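Long-range contacts in probable leucine/isoleucine/valine-binding protein (Rhodopirellula baltica, PDB 4KV7), which probably binds a small ligand, perhaps a branched-chain amino acid, as a solute-binding protein of the leucine-binding protein family: residues G160-N165 / G194-N199; A269-P274 / L299-L304; V314-S319 / A331-L336. The protein carries 1 engineered substitution. One frame throughout, in Å; residues are numbered along the deposited sequence.

Interaction 1. Residues G160-N165 / G194-N199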
# COMPACT_ATOMS: atom_id res chain seq x y z
N GLY A 160 8.43 20.01 4.13
CA GLY A 160 7.88 20.18 2.79
C GLY A 160 7.33 18.88 2.23
O GLY A 160 7.53 17.80 2.78
N PHE A 161 6.64 19.00 1.10
CA PHE A 161 5.96 17.86 0.48
C PHE A 161 6.25 17.81 -1.00
O PHE A 161 6.26 18.85 -1.67
CB PHE A 161 4.46 17.95 0.72
CG PHE A 161 4.10 17.86 2.17
CD1 PHE A 161 4.17 18.97 3.00
CD2 PHE A 161 3.75 16.64 2.71
CE1 PHE A 161 3.88 18.87 4.35
CE2 PHE A 161 3.47 16.53 4.07
CZ PHE A 161 3.53 17.64 4.88
N PHE A 162 6.47 16.60 -1.51
CA PHE A 162 6.61 16.35 -2.94
C PHE A 162 5.58 15.29 -3.27
O PHE A 162 5.68 14.16 -2.79
CB PHE A 162 8.00 15.82 -3.27
CG PHE A 162 8.18 15.46 -4.71
CD1 PHE A 162 8.28 16.44 -5.69
CD2 PHE A 162 8.22 14.13 -5.10
CE1 PHE A 162 8.43 16.09 -7.02
CE2 PHE A 162 8.36 13.78 -6.43
CZ PHE A 162 8.47 14.76 -7.39
N THR A 163 4.54 15.67 -4.02
CA THR A 163 3.40 14.76 -4.17
C THR A 163 2.88 14.66 -5.58
O THR A 163 2.99 15.58 -6.39
CB THR A 163 2.20 15.14 -3.24
OG1 THR A 163 1.44 16.19 -3.82
CG2 THR A 163 2.66 15.53 -1.84
N GLN A 164 2.25 13.53 -5.86
CA GLN A 164 1.61 13.30 -7.15
C GLN A 164 0.41 14.23 -7.28
O GLN A 164 -0.34 14.43 -6.32
CB GLN A 164 1.18 11.85 -7.21
CG GLN A 164 0.82 11.34 -8.58
CD GLN A 164 0.79 9.84 -8.56
OE1 GLN A 164 1.84 9.20 -8.50
NE2 GLN A 164 -0.41 9.26 -8.52
N ASN A 165 0.24 14.82 -8.45
CA ASN A 165 -0.76 15.87 -8.63
C ASN A 165 -2.13 15.29 -8.95
O ASN A 165 -2.66 15.47 -10.05
CB ASN A 165 -0.30 16.85 -9.71
CG ASN A 165 -0.86 18.23 -9.51
OD1 ASN A 165 -1.53 18.51 -8.52
ND2 ASN A 165 -0.58 19.12 -10.46
N GLY A 194 5.71 20.72 -3.79
CA GLY A 194 6.03 20.49 -5.19
C GLY A 194 5.24 19.30 -5.70
O GLY A 194 5.05 18.34 -4.96
N ARG A 195 4.79 19.36 -6.96
CA ARG A 195 3.95 18.30 -7.52
C ARG A 195 4.51 17.75 -8.82
O ARG A 195 5.30 18.41 -9.49
CB ARG A 195 2.52 18.76 -7.82
CG ARG A 195 1.88 19.86 -7.02
CD ARG A 195 1.28 19.43 -5.71
NE ARG A 195 0.51 18.18 -5.59
CZ ARG A 195 -0.80 18.14 -5.32
NH1 ARG A 195 -1.51 19.26 -5.24
NH2 ARG A 195 -1.40 16.98 -5.10
N TYR A 196 4.07 16.55 -9.19
CA TYR A 196 4.39 15.99 -10.49
C TYR A 196 3.18 15.22 -11.01
O TYR A 196 2.36 14.73 -10.22
CB TYR A 196 5.61 15.06 -10.41
CG TYR A 196 5.28 13.76 -9.73
CD1 TYR A 196 5.37 13.63 -8.35
CD2 TYR A 196 4.84 12.67 -10.47
CE1 TYR A 196 5.03 12.44 -7.72
CE2 TYR A 196 4.48 11.48 -9.85
CZ TYR A 196 4.58 11.37 -8.48
OH TYR A 196 4.24 10.18 -7.87
N ARG A 197 3.08 15.06 -12.32
CA ARG A 197 1.94 14.38 -12.91
C ARG A 197 2.10 12.86 -12.86
O ARG A 197 3.17 12.32 -13.20
CB ARG A 197 1.73 14.85 -14.36
CG ARG A 197 0.57 14.15 -15.05
CD ARG A 197 0.07 14.89 -16.29
NE ARG A 197 0.98 14.83 -17.43
CZ ARG A 197 1.04 13.82 -18.29
NH1 ARG A 197 0.27 12.76 -18.12
NH2 ARG A 197 1.89 13.87 -19.32
N ARG A 198 1.04 12.17 -12.43
CA ARG A 198 1.03 10.71 -12.34
C ARG A 198 1.56 10.02 -13.59
O ARG A 198 1.20 10.36 -14.71
CB ARG A 198 -0.38 10.20 -12.06
CG ARG A 198 -0.45 8.68 -11.91
CD ARG A 198 -1.88 8.19 -11.61
NE ARG A 198 -2.78 8.42 -12.73
CZ ARG A 198 -3.72 9.36 -12.78
NH1 ARG A 198 -3.91 10.21 -11.78
NH2 ARG A 198 -4.47 9.46 -13.87
N ASN A 199 2.43 9.04 -13.36
CA ASN A 199 3.01 8.20 -14.40
C ASN A 199 3.93 8.95 -15.36
O ASN A 199 4.24 8.45 -16.42
CB ASN A 199 1.94 7.37 -15.11
CG ASN A 199 1.42 6.24 -14.23
OD1 ASN A 199 2.16 5.71 -13.40
ND2 ASN A 199 0.15 5.89 -14.40
O HOH W 1 3.11 8.27 -10.73
O HOH W 2 -1.46 13.50 -11.84
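The Tyr196 ring lies across the Gln164 backbone, with Gln164 CA 3.9 Å from the ring centroid and over its face. Tyr196 takes the crowded first torsion between N and the carbonyl carbon (chi1 73°), which lays its ring over the neighbouring strand. There it also meets Phe162, CZ to Tyr196 CD1 at 3.4 Å; the two ring planes are nearly parallel but slid apart, with little overlap. Beyond the ring, Tyr196 OH makes a weak 2.7 Å bond to Gln164 OE1 and is also bonded to Thr225 N, while Gln164 NE2 is held by Asp166 and Tyr68. Strands 159-164 and 193-196 are parallel neighbours in the mixed sheet of one lobe, joined by a right-handed beta-alpha-beta crossover through helix 167-183. The ladder runs one residue past the end of strand 159-164, where Asn165 N donates to Tyr196 O in the carbonyl plane at 2.8 Å. On the face of Thr163 and Arg195, the arginine chain bends at chi2 and chi3 so that NH2 reaches Gln164 O at 3.0 Å, from above the carbonyl plane. Asn165 OD1 sits over the guanidinium centre, 3.3 Å from Arg195 CZ, and Asp170 supplies a salt bridge to the same NH2.

Interaction 2. Residues A269-P274 / L299-L304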
# COMPACT_ATOMS: atom_id res chain seq x y z
N ALA A 269 11.44 5.45 5.20
CA ALA A 269 10.21 5.10 4.50
C ALA A 269 9.27 4.40 5.47
O ALA A 269 9.64 3.39 6.09
CB ALA A 269 10.51 4.20 3.28
N THR A 270 8.04 4.91 5.59
CA THR A 270 7.08 4.28 6.47
C THR A 270 6.38 3.13 5.76
O THR A 270 5.93 3.27 4.62
CB THR A 270 6.04 5.29 6.99
OG1 THR A 270 5.54 6.08 5.91
CG2 THR A 270 6.66 6.21 8.02
N GLN A 271 6.29 1.99 6.45
CA GLN A 271 5.61 0.82 5.93
C GLN A 271 4.36 0.49 6.71
O GLN A 271 4.23 0.85 7.89
CB GLN A 271 6.56 -0.39 5.94
CG GLN A 271 7.91 -0.13 5.28
CD GLN A 271 7.78 0.41 3.87
OE1 GLN A 271 7.04 -0.13 3.06
NE2 GLN A 271 8.51 1.48 3.57
N VAL A 272 3.45 -0.24 6.07
CA VAL A 272 2.22 -0.68 6.69
C VAL A 272 2.28 -2.17 7.05
O VAL A 272 1.26 -2.76 7.43
CB VAL A 272 0.99 -0.38 5.81
CG1 VAL A 272 0.84 1.12 5.62
CG2 VAL A 272 1.10 -1.10 4.46
N VAL A 273 3.47 -2.73 6.94
CA VAL A 273 3.76 -4.12 7.29
C VAL A 273 5.09 -4.12 8.04
O VAL A 273 5.89 -3.19 7.88
CB VAL A 273 3.89 -5.02 6.03
CG1 VAL A 273 2.55 -5.11 5.30
CG2 VAL A 273 4.99 -4.51 5.10
N PRO A 274 5.35 -5.15 8.86
CA PRO A 274 6.66 -5.28 9.49
C PRO A 274 7.72 -5.61 8.44
O PRO A 274 7.42 -5.79 7.26
CB PRO A 274 6.46 -6.44 10.47
CG PRO A 274 5.38 -7.25 9.85
CD PRO A 274 4.45 -6.25 9.22
N LEU A 299 12.18 -10.63 -1.99
CA LEU A 299 11.20 -10.24 -0.99
C LEU A 299 10.97 -8.73 -1.07
O LEU A 299 11.86 -7.99 -1.51
CB LEU A 299 11.67 -10.62 0.40
CG LEU A 299 12.01 -12.10 0.59
CD1 LEU A 299 12.42 -12.36 2.03
CD2 LEU A 299 10.84 -12.98 0.18
N SER A 300 9.80 -8.27 -0.66
CA SER A 300 9.53 -6.83 -0.61
C SER A 300 8.41 -6.52 0.36
O SER A 300 7.61 -7.39 0.71
CB SER A 300 9.16 -6.30 -2.00
OG SER A 300 7.89 -6.76 -2.43
N PHE A 301 8.34 -5.26 0.80
CA PHE A 301 7.23 -4.85 1.63
C PHE A 301 5.91 -4.99 0.88
O PHE A 301 4.87 -5.21 1.49
CB PHE A 301 7.38 -3.41 2.13
CG PHE A 301 8.67 -3.15 2.86
CD1 PHE A 301 8.89 -3.68 4.13
CD2 PHE A 301 9.65 -2.37 2.29
CE1 PHE A 301 10.09 -3.44 4.80
CE2 PHE A 301 10.85 -2.13 2.95
CZ PHE A 301 11.06 -2.66 4.21
N VAL A 302 5.96 -4.84 -0.44
CA VAL A 302 4.76 -4.88 -1.26
C VAL A 302 4.18 -6.29 -1.30
O VAL A 302 2.99 -6.51 -1.04
CB VAL A 302 5.03 -4.35 -2.68
CG1 VAL A 302 3.77 -4.43 -3.52
CG2 VAL A 302 5.54 -2.91 -2.64
N SER A 303 5.01 -7.28 -1.62
CA SER A 303 4.48 -8.63 -1.64
C SER A 303 4.13 -9.14 -0.25
O SER A 303 3.23 -9.96 -0.12
CB SER A 303 5.39 -9.61 -2.38
OG SER A 303 6.68 -9.67 -1.81
N LEU A 304 4.82 -8.68 0.79
CA LEU A 304 4.42 -9.03 2.15
C LEU A 304 3.01 -8.53 2.42
O LEU A 304 2.19 -9.25 2.99
CB LEU A 304 5.42 -8.48 3.16
CG LEU A 304 5.04 -8.62 4.64
CD1 LEU A 304 4.75 -10.08 5.00
CD2 LEU A 304 6.17 -8.09 5.50
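One face of the Phe301 ring is covered by the side chain of Gln271, whose CG stands 3.8 Å from the ring centroid and only 9° off the ring normal, a CH-pi contact. The carboxamide continues over the same face, its plane 25° from that of the ring, so that amide and ring are stacked; Gln271 OE1 ends 3.4 Å from Phe301 CB. Near the ring plane, at the edge, come Val273 CG2 and the carbonyl oxygen of Pro274. His275 meets the ring edge-to-face, and Phe276 is a further aromatic neighbour. Gln271 reaches this position by folding back: CG is anti to the carbonyl carbon and the chain is bent at chi2, which also brings NE2 to Ala269 O in a weak bond of 3.4 Å. The contact lies where the chain leaves strand 268-271 of the mixed sheet; helix 281-293 intervenes before helix 301-319. It packs the end of the strand and the loop after it against the first turn of helix 301-319 in a periplasmic-binding-protein fold. Helix 253-260 borders the same place through Ala253, which touches both Gln271 and Phe301. Ser300 is the N-cap of the helix, its OG accepting from Ser303 N at 3.0 Å in an almost straight bond (176°), and Asp254 takes the neighbouring Phe301 N. With CG anti to its backbone N, Leu304 turns its branch toward that loop, where it and Val273 run antiparallel past one another, CG2 of Val273 lying 3.8 Å from Leu304 CD2. The same Leu304 CD2 closes to 3.2 Å of Pro274 O, a snug approach of a methyl to a carbonyl oxygen in a buried contact that has no hydrogen bond between the two segments.

Interaction 3. Residues V314-S319 / A331-L336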
# COMPACT_ATOMS: atom_id res chain seq x y z
N VAL A 314 -8.25 -15.74 3.14
CA VAL A 314 -8.40 -17.18 3.34
C VAL A 314 -8.97 -17.49 4.72
O VAL A 314 -9.86 -18.33 4.84
CB VAL A 314 -7.06 -17.91 3.08
CG1 VAL A 314 -7.12 -19.35 3.58
CG2 VAL A 314 -6.70 -17.86 1.59
N LYS A 315 -8.47 -16.82 5.75
CA LYS A 315 -9.01 -16.98 7.09
C LYS A 315 -10.52 -16.70 7.12
O LYS A 315 -11.30 -17.48 7.68
CB LYS A 315 -8.27 -16.07 8.08
CG LYS A 315 -8.72 -16.21 9.53
CD LYS A 315 -7.83 -15.38 10.45
CE LYS A 315 -8.22 -15.50 11.92
NZ LYS A 315 -7.81 -16.81 12.49
N ALA A 316 -10.94 -15.61 6.49
CA ALA A 316 -12.36 -15.29 6.42
C ALA A 316 -13.14 -16.37 5.67
O ALA A 316 -14.19 -16.82 6.13
CB ALA A 316 -12.59 -13.92 5.79
N VAL A 317 -12.63 -16.79 4.52
CA VAL A 317 -13.34 -17.80 3.73
C VAL A 317 -13.48 -19.12 4.50
O VAL A 317 -14.53 -19.76 4.46
CB VAL A 317 -12.66 -18.02 2.36
CG1 VAL A 317 -13.29 -19.20 1.63
CG2 VAL A 317 -12.77 -16.75 1.52
N THR A 318 -12.44 -19.50 5.24
CA THR A 318 -12.45 -20.74 6.03
C THR A 318 -13.59 -20.76 7.04
O THR A 318 -14.13 -21.83 7.37
CB THR A 318 -11.10 -20.94 6.77
OG1 THR A 318 -10.03 -21.03 5.82
CG2 THR A 318 -11.11 -22.20 7.62
N SER A 319 -13.96 -19.59 7.53
CA SER A 319 -14.98 -19.47 8.56
C SER A 319 -16.40 -19.60 8.04
O SER A 319 -17.33 -19.77 8.82
CB SER A 319 -14.85 -18.13 9.29
OG SER A 319 -15.36 -17.07 8.51
N ALA A 331 -19.61 -10.61 5.07
CA ALA A 331 -19.97 -10.93 6.44
C ALA A 331 -18.81 -11.60 7.18
O ALA A 331 -18.54 -11.29 8.33
CB ALA A 331 -21.22 -11.81 6.49
N ALA A 332 -18.12 -12.52 6.50
CA ALA A 332 -17.03 -13.25 7.15
C ALA A 332 -15.86 -12.34 7.51
O ALA A 332 -15.21 -12.53 8.54
CB ALA A 332 -16.56 -14.39 6.26
N LEU A 333 -15.58 -11.36 6.66
CA LEU A 333 -14.54 -10.39 6.96
C LEU A 333 -14.90 -9.60 8.22
O LEU A 333 -14.05 -9.40 9.10
CB LEU A 333 -14.30 -9.47 5.77
CG LEU A 333 -13.56 -10.10 4.59
CD1 LEU A 333 -13.69 -9.24 3.34
CD2 LEU A 333 -12.09 -10.33 4.93
N GLU A 334 -16.16 -9.19 8.33
CA GLU A 334 -16.61 -8.44 9.50
C GLU A 334 -16.67 -9.31 10.76
O GLU A 334 -16.56 -8.80 11.88
CB GLU A 334 -17.96 -7.78 9.22
CG GLU A 334 -17.85 -6.71 8.15
CD GLU A 334 -19.15 -5.98 7.87
OE1 GLU A 334 -20.21 -6.46 8.30
OE2 GLU A 334 -19.09 -4.91 7.23
N GLN A 335 -16.84 -10.62 10.58
CA GLN A 335 -16.93 -11.55 11.69
C GLN A 335 -15.55 -11.89 12.26
O GLN A 335 -15.45 -12.52 13.32
CB GLN A 335 -17.64 -12.83 11.24
CG GLN A 335 -18.05 -13.77 12.35
N LEU A 336 -14.48 -11.47 11.59
CA LEU A 336 -13.13 -11.75 12.09
C LEU A 336 -12.90 -11.18 13.49
O LEU A 336 -12.19 -11.78 14.31
CB LEU A 336 -12.06 -11.23 11.12
CG LEU A 336 -11.87 -12.02 9.83
CD1 LEU A 336 -11.04 -11.21 8.84
CD2 LEU A 336 -11.19 -13.35 10.12
O HOH W 3 -14.73 -14.71 9.91
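Leu333 and Leu336 share one conformation, CG anti to the carbonyl carbon (chi1 -74° in both), and each thereby brings a methyl toward helix 301-319. Leu333 CD2 reaches Ala316 CB at 3.7 Å, although its CB starts away from the other helix. Leu336 crosses the Lys315 chain obliquely, its CD2 3.8 Å from Lys315 CG and near CD and CE as well, so the lysine offers its methylenes while the bend at chi4 turns NZ off the line of the chain. The axes of helix segments 314-319 and 331-335 cross at 106°, 8.4 Å apart at the closest, and the small side chains of Ala316 and Ala332 face each other at the crossing. Ala332 CB comes within 3.4 Å of Ala316 O, and the two alanine CB atoms are 4.0 Å apart. Ser319 OG sits between its own N and carbonyl carbon (chi1 76°), turned back to donate to Ala316 O at 2.7 Å on a lone pair. Ser319 N adds a second bond to that oxygen. Water 3 donates both to Ser319 OG and to Ala332 O, the latter at 2.6 Å. With no direct hydrogen bond between the segments, their union rests on alanine and leucine methyls and the lysine methylenes, and its polar link, at the more exposed margin, passes through this one water.

From the N terminus, interaction 1 comes first and closes the crossover through helix 167-183, pairing strand 193-196, at the edge of the mixed sheet, with strand 159-164. The chain then builds strands 219-223 and 244-247 and reaches strand 268-271, where interaction 2 closes a loop holding helix 281-293 and joins that sheet to the start of helix 301-319. Interaction 3 follows near the other end of this helix and closes the short loop that includes the start of helix 326-335. The three are in series, neither nesting nor crossing. Interactions 1 and 2 share the sheet, their centres about 22 Å apart; interactions 2 and 3 share the helix, and interactions 1 and 3 lie on opposite sides of the chain's centre.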